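Local coordinates for protein NS1 (Human bocavirus, PDB 4KW3) that probably recognises and nicks the viral replication origin through this N-terminal nuclease domain, initiating rolling-circle DNA replication, as other parvoviral initiator proteins do, at residues A81-K93 with S133-I145. Sequence-based numbering, arbitrary orientation.
Sequences AVYMATTTLMSHK and SCAQFYGLILAEI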
ATOM      1  N   ALA A  81       3.486  -4.206   5.744  1.00 33.63           N
ATOM      2  CA  ALA A  81       4.873  -3.855   6.006  1.00 46.64           C
ATOM      3  C   ALA A  81       5.016  -2.336   6.143  1.00 51.22           C
ATOM      4  O   ALA A  81       5.578  -1.834   7.127  1.00 42.51           O
ATOM      5  CB  ALA A  81       5.772  -4.385   4.893  1.00 41.22           C
ATOM      6  N   VAL A  82       4.497  -1.618   5.149  1.00 41.39           N
ATOM      7  CA  VAL A  82       4.533  -0.165   5.140  1.00 36.71           C
ATOM      8  C   VAL A  82       3.812   0.429   6.358  1.00 42.59           C
ATOM      9  O   VAL A  82       4.327   1.356   6.999  1.00 42.62           O
ATOM     10  CB  VAL A  82       3.944   0.398   3.817  1.00 36.44           C
ATOM     11  CG1 VAL A  82       3.789   1.895   3.892  1.00 31.38           C
ATOM     12  CG2 VAL A  82       4.839   0.032   2.638  1.00 33.84           C
ATOM     13  N   TYR A  83       2.648  -0.129   6.696  1.00 38.11           N
ATOM     14  CA  TYR A  83       1.911   0.285   7.890  1.00 41.06           C
ATOM     15  C   TYR A  83       2.755   0.107   9.175  1.00 47.99           C
ATOM     16  O   TYR A  83       2.876   1.031   9.991  1.00 50.13           O
ATOM     17  CB  TYR A  83       0.570  -0.462   8.021  1.00 43.49           C
ATOM     18  CG  TYR A  83      -0.197  -0.054   9.259  1.00 41.67           C
ATOM     19  CD1 TYR A  83       0.021  -0.682  10.476  1.00 41.35           C
ATOM     20  CD2 TYR A  83      -1.111   0.989   9.218  1.00 44.25           C
ATOM     21  CE1 TYR A  83      -0.646  -0.274  11.616  1.00 45.03           C
ATOM     22  CE2 TYR A  83      -1.782   1.396  10.348  1.00 45.26           C
ATOM     23  CZ  TYR A  83      -1.549   0.760  11.537  1.00 52.33           C
ATOM     24  OH  TYR A  83      -2.223   1.165  12.660  1.00 72.07           O
ATOM     25  N   MET A  84       3.298  -1.087   9.378  1.00 38.80           N
ATOM     26  CA  MET A  84       4.209  -1.291  10.498  1.00 46.75           C
ATOM     27  C   MET A  84       5.369  -0.268  10.521  1.00 52.71           C
ATOM     28  O   MET A  84       5.682   0.299  11.576  1.00 49.53           O
ATOM     29  CB  MET A  84       4.741  -2.725  10.519  1.00 40.85           C
ATOM     30  CG  MET A  84       3.667  -3.757  10.944  1.00 51.03           C
ATOM     31  SD  MET A  84       4.299  -5.448  11.103  1.00 96.56           S
ATOM     32  CE  MET A  84       4.610  -5.894   9.400  1.00 65.84           C
ATOM     33  N   ALA A  85       5.989  -0.036   9.364  1.00 45.68           N
ATOM     34  CA  ALA A  85       7.066   0.935   9.256  1.00 46.71           C
ATOM     35  C   ALA A  85       6.610   2.348   9.649  1.00 51.68           C
ATOM     36  O   ALA A  85       7.355   3.076  10.315  1.00 44.54           O
ATOM     37  CB  ALA A  85       7.674   0.921   7.863  1.00 37.31           C
ATOM     38  N   THR A  86       5.385   2.708   9.259  1.00 42.99           N
ATOM     39  CA  THR A  86       4.813   4.019   9.567  1.00 42.23           C
ATOM     40  C   THR A  86       4.609   4.180  11.074  1.00 44.74           C
ATOM     41  O   THR A  86       4.850   5.245  11.648  1.00 50.58           O
ATOM     42  CB  THR A  86       3.442   4.237   8.870  1.00 34.38           C
ATOM     43  OG1 THR A  86       3.571   4.091   7.452  1.00 41.33           O
ATOM     44  CG2 THR A  86       2.903   5.620   9.166  1.00 31.88           C
ATOM     45  N   THR A  87       4.138   3.108  11.691  1.00 40.36           N
ATOM     46  CA  THR A  87       3.986   3.007  13.133  1.00 43.49           C
ATOM     47  C   THR A  87       5.336   3.201  13.803  1.00 50.62           C
ATOM     48  O   THR A  87       5.466   3.977  14.752  1.00 44.69           O
ATOM     49  CB  THR A  87       3.399   1.629  13.513  1.00 39.84           C
ATOM     50  OG1 THR A  87       2.015   1.596  13.134  1.00 45.82           O
ATOM     51  CG2 THR A  87       3.476   1.413  14.965  1.00 37.00           C
ATOM     52  N   THR A  88       6.338   2.481  13.313  1.00 52.76           N
ATOM     53  CA  THR A  88       7.687   2.651  13.817  1.00 50.16           C
ATOM     54  C   THR A  88       8.148   4.107  13.655  1.00 58.65           C
ATOM     55  O   THR A  88       8.728   4.679  14.588  1.00 54.72           O
ATOM     56  CB  THR A  88       8.665   1.697  13.125  1.00 54.23           C
ATOM     57  OG1 THR A  88       8.233   0.346  13.333  1.00 56.20           O
ATOM     58  CG2 THR A  88      10.102   1.874  13.677  1.00 41.28           C
ATOM     59  N   LEU A  89       7.869   4.703  12.488  1.00 55.38           N
ATOM     60  CA  LEU A  89       8.231   6.098  12.227  1.00 49.59           C
ATOM     61  C   LEU A  89       7.646   7.041  13.265  1.00 54.70           C
ATOM     62  O   LEU A  89       8.387   7.819  13.874  1.00 54.53           O
ATOM     63  CB  LEU A  89       7.771   6.553  10.849  1.00 43.10           C
ATOM     64  CG  LEU A  89       8.000   8.055  10.580  1.00 41.90           C
ATOM     65  CD1 LEU A  89       9.456   8.407  10.354  1.00 37.69           C
ATOM     66  CD2 LEU A  89       7.182   8.508   9.384  1.00 43.85           C
ATOM     67  N   MET A  90       6.332   6.952  13.486  1.00 45.80           N
ATOM     68  CA  MET A  90       5.664   7.832  14.449  1.00 49.81           C
ATOM     69  C   MET A  90       6.172   7.568  15.860  1.00 62.61           C
ATOM     70  O   MET A  90       6.282   8.471  16.686  1.00 62.95           O
ATOM     71  CB  MET A  90       4.150   7.674  14.390  1.00 45.03           C
ATOM     72  CG  MET A  90       3.587   8.203  13.105  1.00 50.96           C
ATOM     73  SD  MET A  90       4.171   9.880  12.778  1.00 50.86           S
ATOM     74  CE  MET A  90       3.086  10.849  13.824  1.00 46.38           C
ATOM     75  N   SER A  91       6.472   6.307  16.121  1.00 63.42           N
ATOM     76  CA  SER A  91       7.066   5.900  17.372  1.00 60.82           C
ATOM     77  C   SER A  91       8.371   6.666  17.656  1.00 59.67           C
ATOM     78  O   SER A  91       8.572   7.178  18.764  1.00 53.68           O
ATOM     79  CB  SER A  91       7.326   4.397  17.326  1.00 57.14           C
ATOM     80  OG  SER A  91       7.642   3.894  18.596  1.00 64.24           O
ATOM     81  N   HIS A  92       9.238   6.757  16.649  1.00 51.00           N
ATOM     82  CA  HIS A  92      10.460   7.542  16.763  1.00 43.81           C
ATOM     83  C   HIS A  92      10.146   9.033  16.945  1.00 62.16           C
ATOM     84  O   HIS A  92      10.689   9.672  17.841  1.00 61.88           O
ATOM     85  CB  HIS A  92      11.386   7.346  15.553  1.00 47.93           C
ATOM     86  CG  HIS A  92      12.028   5.994  15.474  1.00 66.78           C
ATOM     87  ND1 HIS A  92      11.536   4.889  16.134  1.00 78.64           N
ATOM     88  CD2 HIS A  92      13.129   5.571  14.807  1.00 75.69           C
ATOM     89  CE1 HIS A  92      12.304   3.845  15.878  1.00 76.87           C
ATOM     90  NE2 HIS A  92      13.276   4.231  15.075  1.00 74.78           N
ATOM     91  N   LYS A  93       9.277   9.587  16.098  1.00 58.30           N
ATOM     92  CA  LYS A  93       8.964  11.017  16.156  1.00 58.32           C
ATOM     93  C   LYS A  93       8.400  11.438  17.502  1.00 63.12           C
ATOM     94  O   LYS A  93       8.629  12.563  17.940  1.00 66.22           O
ATOM     95  CB  LYS A  93       7.993  11.438  15.052  1.00 57.87           C
ATOM     96  CG  LYS A  93       8.499  11.221  13.643  1.00 60.84           C
ATOM     97  CD  LYS A  93       9.756  12.015  13.387  1.00 63.38           C
ATOM     98  CE  LYS A  93      10.115  11.977  11.910  1.00 65.82           C
ATOM     99  NZ  LYS A  93      11.472  12.556  11.675  1.00 69.97           N
ATOM    100  N   SER A 133      11.906  13.749   6.335  1.00 44.27           N
ATOM    101  CA  SER A 133      11.818  12.433   6.940  1.00 39.00           C
ATOM    102  C   SER A 133      11.697  11.341   5.903  1.00 51.45           C
ATOM    103  O   SER A 133      11.645  10.177   6.265  1.00 46.58           O
ATOM    104  CB  SER A 133      10.666  12.337   7.928  1.00 43.27           C
ATOM    105  OG  SER A 133      10.857  13.253   8.977  1.00 51.96           O
ATOM    106  N   CYS A 134      11.643  11.717   4.627  1.00 37.55           N
ATOM    107  CA  CYS A 134      11.541  10.743   3.551  1.00 43.09           C
ATOM    108  C   CYS A 134      12.559   9.592   3.600  1.00 46.22           C
ATOM    109  O   CYS A 134      12.178   8.434   3.507  1.00 51.89           O
ATOM    110  CB  CYS A 134      11.580  11.414   2.175  1.00 36.56           C
ATOM    111  SG  CYS A 134      10.003  12.081   1.648  1.00 42.60           S
ATOM    112  N   ALA A 135      13.846   9.899   3.726  1.00 40.22           N
ATOM    113  CA  ALA A 135      14.861   8.841   3.707  1.00 47.35           C
ATOM    114  C   ALA A 135      14.725   7.883   4.898  1.00 51.19           C
ATOM    115  O   ALA A 135      14.815   6.657   4.749  1.00 56.40           O
ATOM    116  CB  ALA A 135      16.260   9.435   3.645  1.00 41.36           C
ATOM    117  N   GLN A 136      14.498   8.457   6.070  1.00 44.04           N
ATOM    118  CA  GLN A 136      14.300   7.693   7.282  1.00 43.00           C
ATOM    119  C   GLN A 136      13.100   6.760   7.114  1.00 46.76           C
ATOM    120  O   GLN A 136      13.178   5.569   7.425  1.00 53.89           O
ATOM    121  CB  GLN A 136      14.087   8.657   8.448  1.00 41.30           C
ATOM    122  CG  GLN A 136      13.813   8.029   9.790  1.00 66.53           C
ATOM    123  CD  GLN A 136      13.289   9.032  10.811  1.00 63.79           C
ATOM    124  OE1 GLN A 136      12.933  10.164  10.469  1.00 62.13           O
ATOM    125  NE2 GLN A 136      13.279   8.633  12.078  1.00 59.89           N
ATOM    126  N   PHE A 137      12.001   7.312   6.603  1.00 38.71           N
ATOM    127  CA  PHE A 137      10.767   6.574   6.393  1.00 39.74           C
ATOM    128  C   PHE A 137      11.032   5.443   5.403  1.00 39.80           C
ATOM    129  O   PHE A 137      10.631   4.300   5.630  1.00 41.15           O
ATOM    130  CB  PHE A 137       9.672   7.511   5.875  1.00 44.10           C
ATOM    131  CG  PHE A 137       8.265   6.993   6.073  1.00 50.12           C
ATOM    132  CD1 PHE A 137       8.032   5.706   6.557  1.00 50.94           C
ATOM    133  CD2 PHE A 137       7.172   7.797   5.770  1.00 41.92           C
ATOM    134  CE1 PHE A 137       6.733   5.230   6.744  1.00 41.39           C
ATOM    135  CE2 PHE A 137       5.879   7.327   5.935  1.00 47.18           C
ATOM    136  CZ  PHE A 137       5.655   6.042   6.432  1.00 42.95           C
ATOM    137  N   TYR A 138      11.714   5.781   4.313  1.00 38.38           N
ATOM    138  CA  TYR A 138      12.130   4.823   3.290  1.00 44.52           C
ATOM    139  C   TYR A 138      12.910   3.655   3.902  1.00 53.11           C
ATOM    140  O   TYR A 138      12.665   2.492   3.565  1.00 57.49           O
ATOM    141  CB  TYR A 138      13.002   5.522   2.248  1.00 36.73           C
ATOM    142  CG  TYR A 138      13.300   4.707   1.001  1.00 42.37           C
ATOM    143  CD1 TYR A 138      12.290   4.027   0.324  1.00 43.38           C
ATOM    144  CD2 TYR A 138      14.592   4.647   0.481  1.00 41.44           C
ATOM    145  CE1 TYR A 138      12.564   3.291  -0.832  1.00 44.47           C
ATOM    146  CE2 TYR A 138      14.875   3.922  -0.656  1.00 45.04           C
ATOM    147  CZ  TYR A 138      13.862   3.239  -1.307  1.00 47.71           C
ATOM    148  OH  TYR A 138      14.163   2.525  -2.439  1.00 48.59           O
ATOM    149  N   GLY A 139      13.838   3.964   4.803  1.00 50.70           N
ATOM    150  CA  GLY A 139      14.676   2.949   5.404  1.00 39.86           C
ATOM    151  C   GLY A 139      13.912   2.026   6.334  1.00 48.05           C
ATOM    152  O   GLY A 139      14.113   0.820   6.336  1.00 52.12           O
ATOM    153  N   LEU A 140      13.025   2.602   7.128  1.00 44.41           N
ATOM    154  CA  LEU A 140      12.160   1.828   7.982  1.00 44.03           C
ATOM    155  C   LEU A 140      11.265   0.890   7.152  1.00 55.75           C
ATOM    156  O   LEU A 140      11.021  -0.253   7.545  1.00 58.17           O
ATOM    157  CB  LEU A 140      11.307   2.763   8.826  1.00 40.11           C
ATOM    158  CG  LEU A 140      12.051   3.650   9.823  1.00 42.69           C
ATOM    159  CD1 LEU A 140      11.057   4.573  10.529  1.00 43.63           C
ATOM    160  CD2 LEU A 140      12.786   2.807  10.821  1.00 41.48           C
ATOM    161  N   ILE A 141      10.768   1.378   6.015  1.00 47.80           N
ATOM    162  CA  ILE A 141       9.907   0.565   5.158  1.00 44.07           C
ATOM    163  C   ILE A 141      10.698  -0.598   4.623  1.00 47.80           C
ATOM    164  O   ILE A 141      10.227  -1.733   4.648  1.00 44.27           O
ATOM    165  CB  ILE A 141       9.309   1.351   3.985  1.00 39.57           C
ATOM    166  CG1 ILE A 141       8.159   2.234   4.473  1.00 47.16           C
ATOM    167  CG2 ILE A 141       8.801   0.406   2.898  1.00 33.91           C
ATOM    168  CD1 ILE A 141       7.678   3.257   3.445  1.00 51.01           C
ATOM    169  N   LEU A 142      11.903  -0.306   4.134  1.00 49.19           N
ATOM    170  CA  LEU A 142      12.781  -1.332   3.583  1.00 43.66           C
ATOM    171  C   LEU A 142      13.153  -2.384   4.631  1.00 51.86           C
ATOM    172  O   LEU A 142      13.211  -3.576   4.321  1.00 51.23           O
ATOM    173  CB  LEU A 142      14.033  -0.711   2.959  1.00 39.91           C
ATOM    174  CG  LEU A 142      13.793   0.104   1.679  1.00 46.17           C
ATOM    175  CD1 LEU A 142      15.035   0.930   1.282  1.00 44.86           C
ATOM    176  CD2 LEU A 142      13.291  -0.759   0.508  1.00 38.43           C
ATOM    177  N   ALA A 143      13.395  -1.945   5.865  1.00 47.40           N
ATOM    178  CA  ALA A 143      13.734  -2.870   6.948  1.00 52.34           C
ATOM    179  C   ALA A 143      12.629  -3.920   7.136  1.00 53.75           C
ATOM    180  O   ALA A 143      12.928  -5.106   7.299  1.00 52.25           O
ATOM    181  CB  ALA A 143      14.021  -2.133   8.239  1.00 42.11           C
ATOM    182  N   GLU A 144      11.367  -3.481   7.108  1.00 47.51           N
ATOM    183  CA  GLU A 144      10.222  -4.385   7.233  1.00 50.47           C
ATOM    184  C   GLU A 144      10.077  -5.388   6.077  1.00 51.25           C
ATOM    185  O   GLU A 144       9.834  -6.575   6.305  1.00 54.22           O
ATOM    186  CB  GLU A 144       8.920  -3.597   7.353  1.00 41.74           C
ATOM    187  CG  GLU A 144       8.747  -2.911   8.663  1.00 47.55           C
ATOM    188  CD  GLU A 144       8.396  -3.865   9.791  1.00 60.63           C
ATOM    189  OE1 GLU A 144       8.097  -5.052   9.514  1.00 69.40           O
ATOM    190  OE2 GLU A 144       8.427  -3.417  10.960  1.00 68.98           O
ATOM    191  N   ILE A 145      10.224  -4.892   4.852  1.00 38.95           N
ATOM    192  CA  ILE A 145      10.186  -5.718   3.657  1.00 46.01           C
ATOM    193  C   ILE A 145      11.302  -6.770   3.678  1.00 56.65           C
ATOM    194  O   ILE A 145      11.052  -7.959   3.505  1.00 61.10           O
ATOM    195  CB  ILE A 145      10.352  -4.849   2.396  1.00 39.19           C
ATOM    196  CG1 ILE A 145       9.155  -3.911   2.228  1.00 39.94           C
ATOM    197  CG2 ILE A 145      10.540  -5.722   1.172  1.00 45.69           C
ATOM    198  CD1 ILE A 145       9.297  -2.914   1.097  1.00 36.38           C
TER
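In the HUH-type nuclease fold of this origin-recognition domain, helices 74-94 and 134-149 pack against one face of the central sheet, and Ala-85 meets Ile-141 where they come together. The axes of the two short helical segments approach to 8.2 Å, with 132° between their N-to-C directions. The small Ala-85 at this point is consistent with the spacing: its CB lies 3.5 Å from Ile-141 CA and also touches Leu-140 O. On the sheet side, Val-82 CG2 meets Ile-141 CG2 at 4.0 Å; Val-82 continues onto Cys-116 and Ile-118 of strand 114-122, which carries the predicted metal ligands His-115 and His-117, while Ile-141 rests on Phe-20. Leu-89 supplies a CH-pi contact, its CD2 branch 3.7 Å from the Phe-137 ring centroid and 12° off the normal. With CG anti to the backbone N (chi1 -160°), the Phe-137 ring reaches helix 74-94, where Thr-86 OG1 lies at its edge, in plane. That hydroxyl donates to Val-82 O, from above the carbonyl plane. Leu-140 CD1 packs 3.6 Å from Leu-89 CA, and bent Glu-144 lays its CG against Ala-81 O. At the start of helix 134-149 the contact turns polar: Ser-133 OG, also hydrogen-bonded to Asn-129 O, accepts from Lys-93 NZ at 2.9 Å, and the same NZ donates to Gln-136 OE1 at 3.1 Å, in the carbonyl plane and on a lone pair.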